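PDB 6T8S: pilin from Clostridioides difficile, which probably polymerises as the major subunit of type IV pili, the surface fibres of this bacterium. Local coordinates for residues Thr48-Leu53 with Tyr70-Val75; Asn107-Ser112 with Leu133-Ile138. One frame throughout, in Å; residues are numbered along the deposited sequence.

Contact 1 of 2, residues Thr48-Leu53 with Tyr70-Val75; sequences TGLSVL and YKLIKV
The ring of Tyr70 swings away from residues 48-53; Leu50 CD1 approaches it obliquely, and the nearest atom of the tyrosine side chain to this methyl is Tyr70 CB, 3.8 Å away. The flat group gripped more directly is the Tyr70 carbonyl: Gly49 N lies in its plane and donates to Tyr70 O over 2.8 Å, a bond bent at the hydrogen (133°). Gly49 adopts a backbone shape (phi 96°) in which a CB would press on the carbonyl oxygen of Thr48. Alongside the bond, Lys71 CB sits 3.8 Å from Gly49 N, and the lysine chain bends at chi3 on its way to a hydrogen bond from NZ to Gln47 O.

Past the backbone bond, the side chains that meet are apolar and centre on Leu72. Leu50 crosses it at about a right angle, with Leu50 CD2 3.6 Å from Leu72 CG. One of the branches beyond it, Leu72 CD1, is met by two side chains of the turn: Val52 CG1 at 3.8 Å and Leu53 CD1, also 3.8 Å away. Val52 CG1 stands between its own backbone N and carbonyl carbon (chi1 66°), the rotation that turns this methyl to Leu72. The turn is closed by Leu53 N, which binds Leu50 O.

Thr43 OG1 bridges the two segments by accepting from Leu72 N and bonding to Gly49 O. This piece of the loop between the long helix 9-37 and the sheet is thus wedged between them: Leu50 and Leu53 touch Val26, and Val52 and Leu53 touch Tyr33, on that helix, Tyr70 OH binds Asp22 there, and strand 70-75 pairs on with strand 78-83.

Contact 2 of 2, residues Asn107-Ser112 with Leu133-Ile138; sequences NKIYTS and LYIVLI
Residues 109-110 pair antiparallel with residues 134-135 of strand 128-138, Ile109 facing Ile135 as a non-hydrogen-bonded pair and Tyr110 facing Tyr134 as a hydrogen-bonded one, through a nearly straight bond from Tyr110 N to Tyr134 O (2.8 Å, 166°) and a longer, more bent return from Tyr134 N to Tyr110 O (3.0 Å), while Val136 N extends the ladder by binding Lys108 O at 2.8 Å.

On one face Ile109 and Ile135 lie side by side, pointing the same way, with Ile109 CG1 4.2 Å from Ile135 CG2. Leu133, two residues before Ile135, joins them, its side chain slanting across that of Ile109. A chi1 of -168° sets Leu133 CG anti to its backbone N and 4.1 Å from Ile109 CG2; its CD1 lies 3.9 Å from the same methyl and also touches Tyr110 O. On the other face the Tyr134 ring presents its edge to the opposing backbone: Tyr110 O lies in the ring plane, 3.7 Å from Tyr134 CD2, and Thr111 C is also near that plane. Ser112 CA reaches the same ring farther out, at CE2. Tyr110, in turn, has Asn107 O at its ring edge, and Val136 CG2 approaches Tyr110 CE2 at 4.2 Å.

Beyond this pairing, Thr111 OG1 bonds to Asn120 O, and Val136 O receives the hydroxyl of Tyr23 from helix 9-37. Strand 128-138 also bonds to strand 78-83, so it runs inside the sheet, with a classic beta bulge where Leu137 and Ile138 both face Leu79. A short strand added to such an antiparallel sheet, itself laid against a long N-terminal helix, is consistent with the globular domain of a type IV pilin.

Contact 1 closes along the chain before contact 2 opens; their centres lie 14 Å apart, and both reach the same antiparallel sheet. Strand 70-75 and strand 128-138 each pair with strand 78-83, so the two contacts are joined through that strand, and their side chains also meet directly. Leu72 CD2 packs on Leu137 CD1 at 3.4 Å, linking the apolar cluster around Leu72 to the corner that follows the ladder of contact 2. Next along strand 70-75, Ile73 CD1 touches Tyr134 CE1 at 3.7 Å. Helix 9-37 is shared as well: Val26 and Tyr33 meet contact 1, whereas Tyr23 meets Lys108 and Ile135 of contact 2, and Lys27 touches Leu137 just beyond its ladder.

Contact 1 of 2, residues Thr48-Leu53 with Tyr70-Val75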
loop_
_atom_site.group_PDB
_atom_site.type_symbol
_atom_site.label_atom_id
_atom_site.label_comp_id
_atom_site.label_asym_id
_atom_site.label_seq_id
_atom_site.Cartn_x
_atom_site.Cartn_y
_atom_site.Cartn_z
ATOM N N THR A 48 3.314 -5.312 -12.446
ATOM C CA THR A 48 3.166 -5.269 -10.973
ATOM C C THR A 48 4.574 -5.218 -10.363
ATOM O O THR A 48 5.559 -5.335 -11.124
ATOM C CB THR A 48 2.314 -6.446 -10.484
ATOM O OG1 THR A 48 3.021 -7.665 -10.702
ATOM C CG2 THR A 48 0.977 -6.530 -11.187
ATOM N N GLY A 49 4.663 -5.026 -9.045
ATOM C CA GLY A 49 5.929 -5.171 -8.304
ATOM C C GLY A 49 6.648 -3.843 -8.100
ATOM O O GLY A 49 6.188 -2.812 -8.601
ATOM N N LEU A 50 7.743 -3.887 -7.342
ATOM C CA LEU A 50 8.454 -2.693 -6.816
ATOM C C LEU A 50 9.872 -2.617 -7.388
ATOM O O LEU A 50 10.706 -1.897 -6.807
ATOM C CB LEU A 50 8.486 -2.818 -5.290
ATOM C CG LEU A 50 7.113 -2.844 -4.625
ATOM C CD1 LEU A 50 7.230 -3.083 -3.130
ATOM C CD2 LEU A 50 6.354 -1.560 -4.918
ATOM N N SER A 51 10.152 -3.263 -8.521
ATOM C CA SER A 51 11.525 -3.288 -9.094
ATOM C C SER A 51 12.007 -1.866 -9.447
ATOM O O SER A 51 13.253 -1.667 -9.493
ATOM C CB SER A 51 11.612 -4.254 -10.263
ATOM O OG SER A 51 10.915 -3.713 -11.363
ATOM N N VAL A 52 11.101 -0.893 -9.647
ATOM C CA VAL A 52 11.472 0.542 -9.852
ATOM C C VAL A 52 12.354 1.025 -8.681
ATOM O O VAL A 52 13.241 1.882 -8.913
ATOM C CB VAL A 52 10.227 1.436 -10.041
ATOM C CG1 VAL A 52 9.366 1.502 -8.791
ATOM C CG2 VAL A 52 10.589 2.841 -10.505
ATOM N N LEU A 53 12.170 0.476 -7.476
ATOM C CA LEU A 53 12.954 0.882 -6.265
ATOM C C LEU A 53 14.159 -0.034 -6.012
ATOM O O LEU A 53 14.771 0.103 -4.925
ATOM C CB LEU A 53 12.028 0.867 -5.047
ATOM C CG LEU A 53 10.861 1.848 -5.049
ATOM C CD1 LEU A 53 10.069 1.702 -3.762
ATOM C CD2 LEU A 53 11.326 3.286 -5.207
ATOM N N TYR A 70 2.232 -6.094 -4.436
ATOM C CA TYR A 70 2.462 -4.639 -4.310
ATOM C C TYR A 70 2.729 -4.053 -5.701
ATOM O O TYR A 70 3.366 -4.729 -6.537
ATOM C CB TYR A 70 3.660 -4.353 -3.401
ATOM C CG TYR A 70 3.495 -4.701 -1.942
ATOM C CD1 TYR A 70 2.532 -4.081 -1.163
ATOM C CD2 TYR A 70 4.354 -5.590 -1.312
ATOM C CE1 TYR A 70 2.396 -4.364 0.187
ATOM C CE2 TYR A 70 4.238 -5.880 0.040
ATOM C CZ TYR A 70 3.260 -5.259 0.797
ATOM O OH TYR A 70 3.122 -5.522 2.131
ATOM N N LYS A 71 2.310 -2.809 -5.917
ATOM C CA LYS A 71 2.837 -1.954 -7.014
ATOM C C LYS A 71 2.702 -0.486 -6.604
ATOM O O LYS A 71 2.019 -0.208 -5.605
ATOM C CB LYS A 71 2.161 -2.298 -8.351
ATOM C CG LYS A 71 0.723 -1.863 -8.528
ATOM C CD LYS A 71 0.198 -2.137 -9.964
ATOM C CE LYS A 71 0.596 -1.079 -10.975
ATOM N NZ LYS A 71 0.151 -1.382 -12.363
ATOM N N LEU A 72 3.364 0.403 -7.339
ATOM C CA LEU A 72 3.360 1.858 -7.082
ATOM C C LEU A 72 2.600 2.546 -8.213
ATOM O O LEU A 72 2.935 2.271 -9.386
ATOM C CB LEU A 72 4.803 2.365 -7.019
ATOM C CG LEU A 72 5.619 1.876 -5.824
ATOM C CD1 LEU A 72 7.060 2.326 -5.949
ATOM C CD2 LEU A 72 5.026 2.374 -4.526
ATOM N N ILE A 73 1.630 3.385 -7.852
ATOM C CA ILE A 73 0.808 4.174 -8.807
ATOM C C ILE A 73 0.800 5.644 -8.387
ATOM O O ILE A 73 0.953 5.968 -7.183
ATOM C CB ILE A 73 -0.615 3.603 -8.943
ATOM C CG1 ILE A 73 -1.432 3.767 -7.660
ATOM C CG2 ILE A 73 -0.550 2.159 -9.444
ATOM C CD1 ILE A 73 -2.884 3.338 -7.779
ATOM N N LYS A 74 0.572 6.512 -9.362
ATOM C CA LYS A 74 0.358 7.950 -9.108
ATOM C C LYS A 74 -1.150 8.190 -9.161
ATOM O O LYS A 74 -1.801 7.713 -10.119
ATOM C CB LYS A 74 1.182 8.770 -10.103
ATOM C CG LYS A 74 1.062 10.273 -9.926
ATOM C CD LYS A 74 2.203 11.043 -10.544
ATOM C CE LYS A 74 1.780 12.405 -11.051
ATOM N NZ LYS A 74 2.801 12.985 -11.957
ATOM N N VAL A 75 -1.692 8.821 -8.128
ATOM C CA VAL A 75 -3.122 9.233 -8.045
ATOM C C VAL A 75 -3.127 10.748 -7.839
ATOM O O VAL A 75 -2.740 11.185 -6.759
ATOM C CB VAL A 75 -3.873 8.486 -6.931
ATOM C CG1 VAL A 75 -5.350 8.858 -6.911
ATOM C CG2 VAL A 75 -3.712 6.977 -7.066
#

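Contact 2 of 2, residues Asn107-Ser112 with Leu133-Ile138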
loop_
_atom_site.group_PDB
_atom_site.type_symbol
_atom_site.label_atom_id
_atom_site.label_comp_id
_atom_site.label_asym_id
_atom_site.label_seq_id
_atom_site.Cartn_x
_atom_site.Cartn_y
_atom_site.Cartn_z
ATOM N N ASN A 107 -6.555 9.597 6.379
ATOM C CA ASN A 107 -6.301 10.187 5.041
ATOM C C ASN A 107 -5.169 9.453 4.315
ATOM O O ASN A 107 -4.514 10.079 3.465
ATOM C CB ASN A 107 -5.993 11.682 5.149
ATOM C CG ASN A 107 -7.172 12.484 5.648
ATOM O OD1 ASN A 107 -8.319 12.070 5.497
ATOM N ND2 ASN A 107 -6.891 13.627 6.248
ATOM N N LYS A 108 -4.977 8.158 4.575
ATOM C CA LYS A 108 -3.931 7.373 3.881
ATOM C C LYS A 108 -4.503 6.109 3.238
ATOM O O LYS A 108 -4.015 5.782 2.152
ATOM C CB LYS A 108 -2.790 7.065 4.856
ATOM C CG LYS A 108 -2.054 8.310 5.352
ATOM C CD LYS A 108 -0.568 8.139 5.476
ATOM C CE LYS A 108 0.144 9.336 6.080
ATOM N NZ LYS A 108 0.157 10.489 5.156
ATOM N N ILE A 109 -5.430 5.403 3.894
ATOM C CA ILE A 109 -5.875 4.046 3.458
ATOM C C ILE A 109 -7.241 4.151 2.773
ATOM O O ILE A 109 -8.204 4.630 3.416
ATOM C CB ILE A 109 -5.896 3.047 4.631
ATOM C CG1 ILE A 109 -4.603 3.110 5.452
ATOM C CG2 ILE A 109 -6.177 1.644 4.108
ATOM C CD1 ILE A 109 -4.735 2.486 6.810
ATOM N N TYR A 110 -7.329 3.684 1.528
ATOM C CA TYR A 110 -8.534 3.817 0.664
ATOM C C TYR A 110 -8.869 2.456 0.044
ATOM O O TYR A 110 -7.943 1.662 -0.258
ATOM C CB TYR A 110 -8.301 4.940 -0.361
ATOM C CG TYR A 110 -8.175 6.309 0.263
ATOM C CD1 TYR A 110 -9.289 7.107 0.482
ATOM C CD2 TYR A 110 -6.951 6.782 0.713
ATOM C CE1 TYR A 110 -9.182 8.354 1.086
ATOM C CE2 TYR A 110 -6.830 8.015 1.341
ATOM C CZ TYR A 110 -7.945 8.816 1.518
ATOM O OH TYR A 110 -7.853 10.035 2.145
ATOM N N THR A 111 -10.168 2.190 -0.135
ATOM C CA THR A 111 -10.701 0.944 -0.753
ATOM C C THR A 111 -10.976 1.144 -2.250
ATOM O O THR A 111 -11.266 0.139 -2.925
ATOM C CB THR A 111 -11.934 0.458 0.014
ATOM O OG1 THR A 111 -12.916 1.492 0.028
ATOM C CG2 THR A 111 -11.603 0.075 1.441
ATOM N N SER A 112 -10.896 2.374 -2.769
ATOM C CA SER A 112 -11.038 2.662 -4.222
ATOM C C SER A 112 -10.249 3.912 -4.614
ATOM O O SER A 112 -10.034 4.795 -3.761
ATOM C CB SER A 112 -12.495 2.817 -4.611
ATOM O OG SER A 112 -13.025 4.012 -4.063
ATOM N N LEU A 133 -6.442 -2.733 -2.207
ATOM C CA LEU A 133 -6.341 -1.687 -1.165
ATOM C C LEU A 133 -5.249 -0.705 -1.594
ATOM O O LEU A 133 -4.331 -1.107 -2.324
ATOM C CB LEU A 133 -5.999 -2.346 0.182
ATOM C CG LEU A 133 -6.131 -1.449 1.413
ATOM C CD1 LEU A 133 -7.577 -1.207 1.776
ATOM C CD2 LEU A 133 -5.391 -2.035 2.609
ATOM N N TYR A 134 -5.356 0.540 -1.140
ATOM C CA TYR A 134 -4.462 1.653 -1.510
ATOM C C TYR A 134 -3.992 2.376 -0.244
ATOM O O TYR A 134 -4.834 2.712 0.596
ATOM C CB TYR A 134 -5.212 2.594 -2.452
ATOM C CG TYR A 134 -5.693 1.927 -3.711
ATOM C CD1 TYR A 134 -4.860 1.777 -4.809
ATOM C CD2 TYR A 134 -6.971 1.399 -3.781
ATOM C CE1 TYR A 134 -5.309 1.173 -5.975
ATOM C CE2 TYR A 134 -7.431 0.778 -4.931
ATOM C CZ TYR A 134 -6.601 0.675 -6.033
ATOM O OH TYR A 134 -7.049 0.047 -7.165
ATOM N N ILE A 135 -2.681 2.610 -0.118
ATOM C CA ILE A 135 -2.115 3.406 1.015
ATOM C C ILE A 135 -1.234 4.522 0.449
ATOM O O ILE A 135 -0.227 4.235 -0.221
ATOM C CB ILE A 135 -1.355 2.550 2.048
ATOM C CG1 ILE A 135 -2.120 1.282 2.447
ATOM C CG2 ILE A 135 -1.046 3.411 3.266
ATOM C CD1 ILE A 135 -1.402 0.403 3.455
ATOM N N VAL A 136 -1.592 5.768 0.741
ATOM C CA VAL A 136 -0.789 6.943 0.301
ATOM C C VAL A 136 0.604 6.844 0.938
ATOM O O VAL A 136 0.670 6.701 2.182
ATOM C CB VAL A 136 -1.473 8.263 0.678
ATOM C CG1 VAL A 136 -0.591 9.454 0.351
ATOM C CG2 VAL A 136 -2.823 8.394 -0.013
ATOM N N LEU A 137 1.659 6.926 0.124
ATOM C CA LEU A 137 3.082 6.954 0.592
ATOM C C LEU A 137 3.585 8.397 0.696
ATOM O O LEU A 137 4.211 8.741 1.725
ATOM C CB LEU A 137 3.959 6.203 -0.405
ATOM C CG LEU A 137 3.826 4.688 -0.408
ATOM C CD1 LEU A 137 4.585 4.099 -1.589
ATOM C CD2 LEU A 137 4.347 4.103 0.893
ATOM N N ILE A 138 3.354 9.185 -0.351
ATOM C CA ILE A 138 3.875 10.578 -0.477
ATOM C C ILE A 138 2.701 11.471 -0.862
ATOM O O ILE A 138 2.119 11.257 -1.926
ATOM C CB ILE A 138 5.048 10.678 -1.474
ATOM C CG1 ILE A 138 6.169 9.683 -1.143
ATOM C CG2 ILE A 138 5.553 12.118 -1.536
ATOM C CD1 ILE A 138 7.344 9.692 -2.099
#